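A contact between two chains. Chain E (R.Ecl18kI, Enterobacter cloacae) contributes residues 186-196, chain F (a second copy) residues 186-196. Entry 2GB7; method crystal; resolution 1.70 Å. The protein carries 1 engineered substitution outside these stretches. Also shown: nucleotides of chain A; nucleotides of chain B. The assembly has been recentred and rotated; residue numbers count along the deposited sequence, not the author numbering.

Chain E (186-196) RERWQEVPEEV
Chain F 186-196: RERWQEVPEEV

Carboxylates meet carboxylates across this two-fold-like contact: Glu E187 OE2 lies 2.7 Å from Glu F191 OE2, and Glu E191 OE2 lies 2.6 Å from Glu F187 OE2, so close that one acid of each pair probably holds a proton. The tips of Glu E191 and Glu F191 also approach each other, Glu E191 OE2 to Glu F191 OE2 at 4.0 Å.

In each chain residues 186-187 are loop, with Arg E186 and Arg F186 at positive phi (45° and 37°). A 3-10 segment, 188-190, follows and then a helix that runs on past 196; Gln E190 N donates to Glu E187 O and Gln F190 N to Glu F187 O, both at 3.0 Å. The helix axes pass 7.5 Å apart, their N-to-C directions 75° apart. CA atoms pair at 4.9 Å for Gln E190 with Glu F191, Glu E191 with Gln F190, and Glu E194 with Glu F194.

Glu E191 and Glu F191 (both m, t) start sideways, but their extended chains carry the carboxylates to the partner. Gln E190 and Gln F190 (both m, t) point toward it: Gln E190 NE2 is 3.3 Å from Glu F191 CB, while Gln F190 OE1 is 3.5 Å from Glu E191 CB, the amides being modelled with opposite flips. Glu E194, like Glu F194 (both t, m), packs its methylene carbons on the other chain, Glu E194 CB 3.2 Å from Gln F190 O and Glu E194 CG 3.7 Å from Pro F193 CB. Its carboxylate stays at the interface: Glu E194 OE2 is 3.9 Å from Trp F189 CZ3, and Glu E194 OE1, 3.5 Å from Gln F190 CG, also lies 2.5 Å from Glu E195 OE2 of its own chain.

The same segment reads DNA. Arg E188 (m, t, m) donates from NE to O6 of DG6 in chain A (2.7 Å) and from NH2 to its N7 (3.0 Å); Arg F188 does likewise with DG6 of chain B. N4 of DC4 in chain A donates to Glu F187 OE2 at 2.9 Å, tying the acid pair to the base.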

# COMPACT_ATOMS: atom_id res chain seq x y z
N ARG E 186 -4.80 -7.20 -0.34
CA ARG E 186 -4.24 -6.99 1.03
C ARG E 186 -5.30 -6.37 1.94
O ARG E 186 -6.42 -6.91 2.01
CB ARG E 186 -2.93 -6.18 0.98
CG ARG E 186 -1.76 -6.90 0.27
CD ARG E 186 -1.36 -8.17 0.99
NE ARG E 186 -0.15 -8.72 0.36
CZ ARG E 186 -0.12 -9.58 -0.66
NH1 ARG E 186 -1.24 -10.04 -1.22
NH2 ARG E 186 1.05 -9.99 -1.15
N GLU E 187 -4.99 -5.26 2.61
CA GLU E 187 -6.01 -4.50 3.36
C GLU E 187 -6.56 -3.32 2.52
O GLU E 187 -7.48 -2.58 2.95
CB GLU E 187 -5.38 -3.96 4.64
CG GLU E 187 -4.76 -2.60 4.49
CD GLU E 187 -3.48 -2.54 3.62
OE1 GLU E 187 -2.96 -3.60 3.16
OE2 GLU E 187 -2.97 -1.40 3.43
N ARG E 188 -5.97 -3.11 1.35
CA ARG E 188 -6.30 -2.00 0.47
C ARG E 188 -7.73 -1.99 -0.06
O ARG E 188 -8.25 -0.92 -0.44
CB ARG E 188 -5.31 -1.87 -0.68
CG ARG E 188 -3.91 -1.43 -0.22
CD ARG E 188 -2.88 -1.52 -1.39
NE ARG E 188 -2.47 -2.88 -1.64
CZ ARG E 188 -2.99 -3.69 -2.56
NH1 ARG E 188 -3.97 -3.31 -3.38
NH2 ARG E 188 -2.49 -4.91 -2.68
N TRP E 189 -8.39 -3.12 0.05
CA TRP E 189 -9.81 -3.14 -0.25
C TRP E 189 -10.63 -2.17 0.59
O TRP E 189 -11.69 -1.71 0.16
CB TRP E 189 -10.38 -4.55 -0.08
CG TRP E 189 -10.23 -5.10 1.30
CD1 TRP E 189 -9.25 -5.93 1.74
CD2 TRP E 189 -11.10 -4.88 2.42
NE1 TRP E 189 -9.43 -6.22 3.08
CE2 TRP E 189 -10.57 -5.61 3.51
CE3 TRP E 189 -12.27 -4.13 2.61
CZ2 TRP E 189 -11.15 -5.59 4.78
CZ3 TRP E 189 -12.85 -4.12 3.89
CH2 TRP E 189 -12.30 -4.86 4.94
N GLN E 190 -10.10 -1.82 1.75
CA GLN E 190 -10.80 -0.90 2.66
C GLN E 190 -11.00 0.49 2.04
O GLN E 190 -11.89 1.24 2.44
CB GLN E 190 -10.05 -0.79 3.99
CG GLN E 190 -10.02 -2.11 4.77
CD GLN E 190 -8.99 -2.11 5.87
OE1 GLN E 190 -8.89 -3.06 6.64
NE2 GLN E 190 -8.24 -1.04 5.97
N GLU E 191 -10.18 0.81 1.02
CA GLU E 191 -10.33 2.07 0.30
C GLU E 191 -11.66 2.17 -0.42
O GLU E 191 -12.18 3.24 -0.64
CB GLU E 191 -9.15 2.22 -0.69
CG GLU E 191 -7.83 2.26 0.02
CD GLU E 191 -6.64 2.21 -0.93
OE1 GLU E 191 -6.90 2.14 -2.12
OE2 GLU E 191 -5.47 2.28 -0.44
N VAL E 192 -12.17 1.02 -0.85
CA VAL E 192 -13.32 1.01 -1.74
C VAL E 192 -14.62 1.41 -1.00
O VAL E 192 -15.30 2.31 -1.47
CB VAL E 192 -13.44 -0.30 -2.47
CG1 VAL E 192 -14.51 -0.19 -3.54
CG2 VAL E 192 -12.08 -0.70 -3.16
N PRO E 193 -14.94 0.77 0.14
CA PRO E 193 -16.13 1.25 0.87
C PRO E 193 -16.03 2.72 1.23
O PRO E 193 -17.04 3.42 1.29
CB PRO E 193 -16.12 0.38 2.14
CG PRO E 193 -15.48 -0.89 1.68
CD PRO E 193 -14.37 -0.41 0.80
N GLU E 194 -14.82 3.22 1.51
CA GLU E 194 -14.67 4.62 1.80
C GLU E 194 -15.18 5.49 0.65
O GLU E 194 -15.91 6.47 0.89
CB GLU E 194 -13.23 4.97 2.16
CG GLU E 194 -13.06 6.42 2.61
CD GLU E 194 -12.93 7.41 1.47
OE1 GLU E 194 -12.45 7.01 0.38
OE2 GLU E 194 -13.27 8.60 1.69
N GLU E 195 -14.84 5.09 -0.58
CA GLU E 195 -15.22 5.89 -1.74
C GLU E 195 -16.70 5.70 -2.04
O GLU E 195 -17.41 6.67 -2.38
CB GLU E 195 -14.32 5.52 -2.90
CG GLU E 195 -12.95 6.12 -2.71
CD GLU E 195 -13.02 7.63 -2.74
OE1 GLU E 195 -13.49 8.14 -3.77
OE2 GLU E 195 -12.67 8.30 -1.72
N VAL E 196 -17.17 4.49 -1.80
CA VAL E 196 -18.60 4.20 -2.02
C VAL E 196 -19.45 5.07 -1.10
O VAL E 196 -20.36 5.78 -1.56
CB VAL E 196 -18.92 2.69 -1.86
CG1 VAL E 196 -20.43 2.46 -1.80
CG2 VAL E 196 -18.34 1.89 -3.03
N ARG F 186 -0.16 8.40 1.42
CA ARG F 186 -0.57 8.18 0.03
C ARG F 186 -2.10 8.24 -0.11
O ARG F 186 -2.72 9.21 0.37
CB ARG F 186 0.03 6.87 -0.52
CG ARG F 186 1.57 6.86 -0.57
CD ARG F 186 2.07 7.87 -1.63
NE ARG F 186 3.51 7.74 -1.85
CZ ARG F 186 4.44 8.35 -1.13
NH1 ARG F 186 4.10 9.18 -0.14
NH2 ARG F 186 5.74 8.17 -1.42
N GLU F 187 -2.70 7.23 -0.74
CA GLU F 187 -4.17 7.07 -0.73
C GLU F 187 -4.71 6.18 0.41
O GLU F 187 -5.95 6.03 0.61
CB GLU F 187 -4.62 6.52 -2.08
CG GLU F 187 -4.75 5.03 -2.08
CD GLU F 187 -3.43 4.26 -2.02
OE1 GLU F 187 -2.33 4.87 -2.07
OE2 GLU F 187 -3.49 3.00 -1.90
N ARG F 188 -3.78 5.59 1.15
CA ARG F 188 -4.08 4.64 2.24
C ARG F 188 -4.83 5.23 3.40
O ARG F 188 -5.44 4.45 4.14
CB ARG F 188 -2.78 3.98 2.72
CG ARG F 188 -2.22 3.00 1.62
CD ARG F 188 -0.82 2.43 2.02
NE ARG F 188 0.26 3.40 1.88
CZ ARG F 188 0.75 4.18 2.85
NH1 ARG F 188 0.27 4.17 4.12
NH2 ARG F 188 1.71 5.02 2.54
N TRP F 189 -4.86 6.55 3.52
CA TRP F 189 -5.73 7.19 4.52
C TRP F 189 -7.21 6.82 4.35
O TRP F 189 -7.96 6.88 5.30
CB TRP F 189 -5.59 8.72 4.51
CG TRP F 189 -5.96 9.33 3.19
CD1 TRP F 189 -5.10 9.66 2.19
CD2 TRP F 189 -7.28 9.66 2.71
NE1 TRP F 189 -5.79 10.19 1.12
CE2 TRP F 189 -7.13 10.20 1.42
CE3 TRP F 189 -8.57 9.55 3.26
CZ2 TRP F 189 -8.23 10.61 0.65
CZ3 TRP F 189 -9.66 9.97 2.50
CH2 TRP F 189 -9.50 10.51 1.23
N GLN F 190 -7.60 6.45 3.14
CA GLN F 190 -8.98 6.07 2.85
C GLN F 190 -9.40 4.87 3.69
O GLN F 190 -10.61 4.67 3.92
CB GLN F 190 -9.12 5.78 1.35
CG GLN F 190 -8.94 7.06 0.48
CD GLN F 190 -8.77 6.77 -1.02
OE1 GLN F 190 -8.72 5.62 -1.43
NE2 GLN F 190 -8.57 7.82 -1.81
N GLU F 191 -8.43 4.07 4.17
CA GLU F 191 -8.74 2.91 5.02
C GLU F 191 -9.35 3.35 6.34
O GLU F 191 -10.10 2.59 6.96
CB GLU F 191 -7.47 2.10 5.29
CG GLU F 191 -6.86 1.56 3.97
CD GLU F 191 -5.48 0.95 4.15
OE1 GLU F 191 -4.96 0.99 5.30
OE2 GLU F 191 -4.89 0.45 3.11
N VAL F 192 -8.98 4.55 6.78
CA VAL F 192 -9.35 4.99 8.14
C VAL F 192 -10.85 5.31 8.24
O VAL F 192 -11.48 4.74 9.12
CB VAL F 192 -8.43 6.13 8.65
CG1 VAL F 192 -8.75 6.43 10.09
CG2 VAL F 192 -6.95 5.70 8.54
N PRO F 193 -11.42 6.15 7.35
CA PRO F 193 -12.88 6.34 7.39
C PRO F 193 -13.64 5.03 7.21
O PRO F 193 -14.69 4.85 7.78
CB PRO F 193 -13.14 7.27 6.19
CG PRO F 193 -11.94 8.08 6.07
CD PRO F 193 -10.84 7.00 6.29
N GLU F 194 -13.10 4.11 6.42
CA GLU F 194 -13.79 2.83 6.28
C GLU F 194 -13.93 2.15 7.62
O GLU F 194 -15.02 1.67 7.97
CB GLU F 194 -13.06 1.94 5.25
CG GLU F 194 -13.82 0.61 5.05
CD GLU F 194 -13.56 -0.44 6.10
OE1 GLU F 194 -12.45 -0.47 6.70
OE2 GLU F 194 -14.47 -1.30 6.29
N GLU F 195 -12.87 2.15 8.42
CA GLU F 195 -12.91 1.49 9.71
C GLU F 195 -13.74 2.28 10.72
O GLU F 195 -14.50 1.68 11.48
CB GLU F 195 -11.51 1.18 10.23
CG GLU F 195 -10.90 0.03 9.42
CD GLU F 195 -11.67 -1.27 9.66
OE1 GLU F 195 -11.59 -1.79 10.79
OE2 GLU F 195 -12.38 -1.76 8.76
N VAL F 196 -13.66 3.60 10.66
CA VAL F 196 -14.49 4.45 11.55
C VAL F 196 -15.95 4.19 11.29
O VAL F 196 -16.74 3.94 12.22
CB VAL F 196 -14.13 5.91 11.34
CG1 VAL F 196 -15.15 6.85 12.01
CG2 VAL F 196 -12.79 6.17 11.98
P DG A 6 6.83 -7.64 -7.42
OP1 DG A 6 6.88 -6.16 -7.58
OP2 DG A 6 8.04 -8.45 -7.72
O5' DG A 6 6.39 -8.00 -5.94
C5' DG A 6 5.45 -7.20 -5.23
C4' DG A 6 5.27 -7.76 -3.85
O4' DG A 6 4.43 -6.90 -3.04
C3' DG A 6 4.61 -9.14 -3.81
O3' DG A 6 5.23 -9.89 -2.76
C2' DG A 6 3.18 -8.82 -3.42
C1' DG A 6 3.42 -7.68 -2.45
N9 DG A 6 2.30 -6.80 -2.16
C8 DG A 6 1.02 -6.83 -2.66
N7 DG A 6 0.25 -5.91 -2.15
C5 DG A 6 1.07 -5.23 -1.27
C6 DG A 6 0.81 -4.12 -0.41
O6 DG A 6 -0.25 -3.52 -0.24
N1 DG A 6 1.94 -3.74 0.31
C2 DG A 6 3.17 -4.34 0.21
N2 DG A 6 4.15 -3.82 0.97
N3 DG A 6 3.42 -5.38 -0.57
C4 DG A 6 2.34 -5.76 -1.27
P DC A 4 -3.69 -2.37 -7.84
OP1 DC A 4 -4.22 -3.38 -8.79
OP2 DC A 4 -4.54 -1.88 -6.72
O5' DC A 4 -2.31 -2.89 -7.23
C5' DC A 4 -1.21 -3.19 -8.08
C4' DC A 4 0.01 -3.52 -7.26
O4' DC A 4 0.46 -2.33 -6.57
C3' DC A 4 -0.26 -4.58 -6.18
O3' DC A 4 0.83 -5.50 -6.11
C2' DC A 4 -0.36 -3.76 -4.90
C1' DC A 4 0.56 -2.59 -5.18
N1 DC A 4 0.16 -1.36 -4.46
C2 DC A 4 1.13 -0.67 -3.71
O2 DC A 4 2.31 -1.06 -3.75
N3 DC A 4 0.75 0.40 -2.98
C4 DC A 4 -0.53 0.79 -2.97
N4 DC A 4 -0.86 1.82 -2.20
C5 DC A 4 -1.52 0.13 -3.76
C6 DC A 4 -1.13 -0.93 -4.48
P DG B 6 11.94 1.77 1.53
OP1 DG B 6 11.22 0.53 1.93
OP2 DG B 6 13.33 1.67 1.02
O5' DG B 6 11.10 2.53 0.42
C5' DG B 6 9.67 2.59 0.47
C4' DG B 6 9.16 3.35 -0.74
O4' DG B 6 7.75 3.15 -0.93
C3' DG B 6 9.37 4.86 -0.68
O3' DG B 6 9.68 5.31 -2.00
C2' DG B 6 8.00 5.38 -0.29
C1' DG B 6 7.13 4.41 -1.06
N9 DG B 6 5.74 4.28 -0.65
C8 DG B 6 5.06 4.92 0.35
N7 DG B 6 3.80 4.58 0.42
C5 DG B 6 3.65 3.65 -0.60
C6 DG B 6 2.50 2.93 -1.04
O6 DG B 6 1.35 2.99 -0.61
N1 DG B 6 2.81 2.09 -2.11
C2 DG B 6 4.05 1.95 -2.68
N2 DG B 6 4.15 1.07 -3.69
N3 DG B 6 5.11 2.63 -2.30
C4 DG B 6 4.84 3.45 -1.26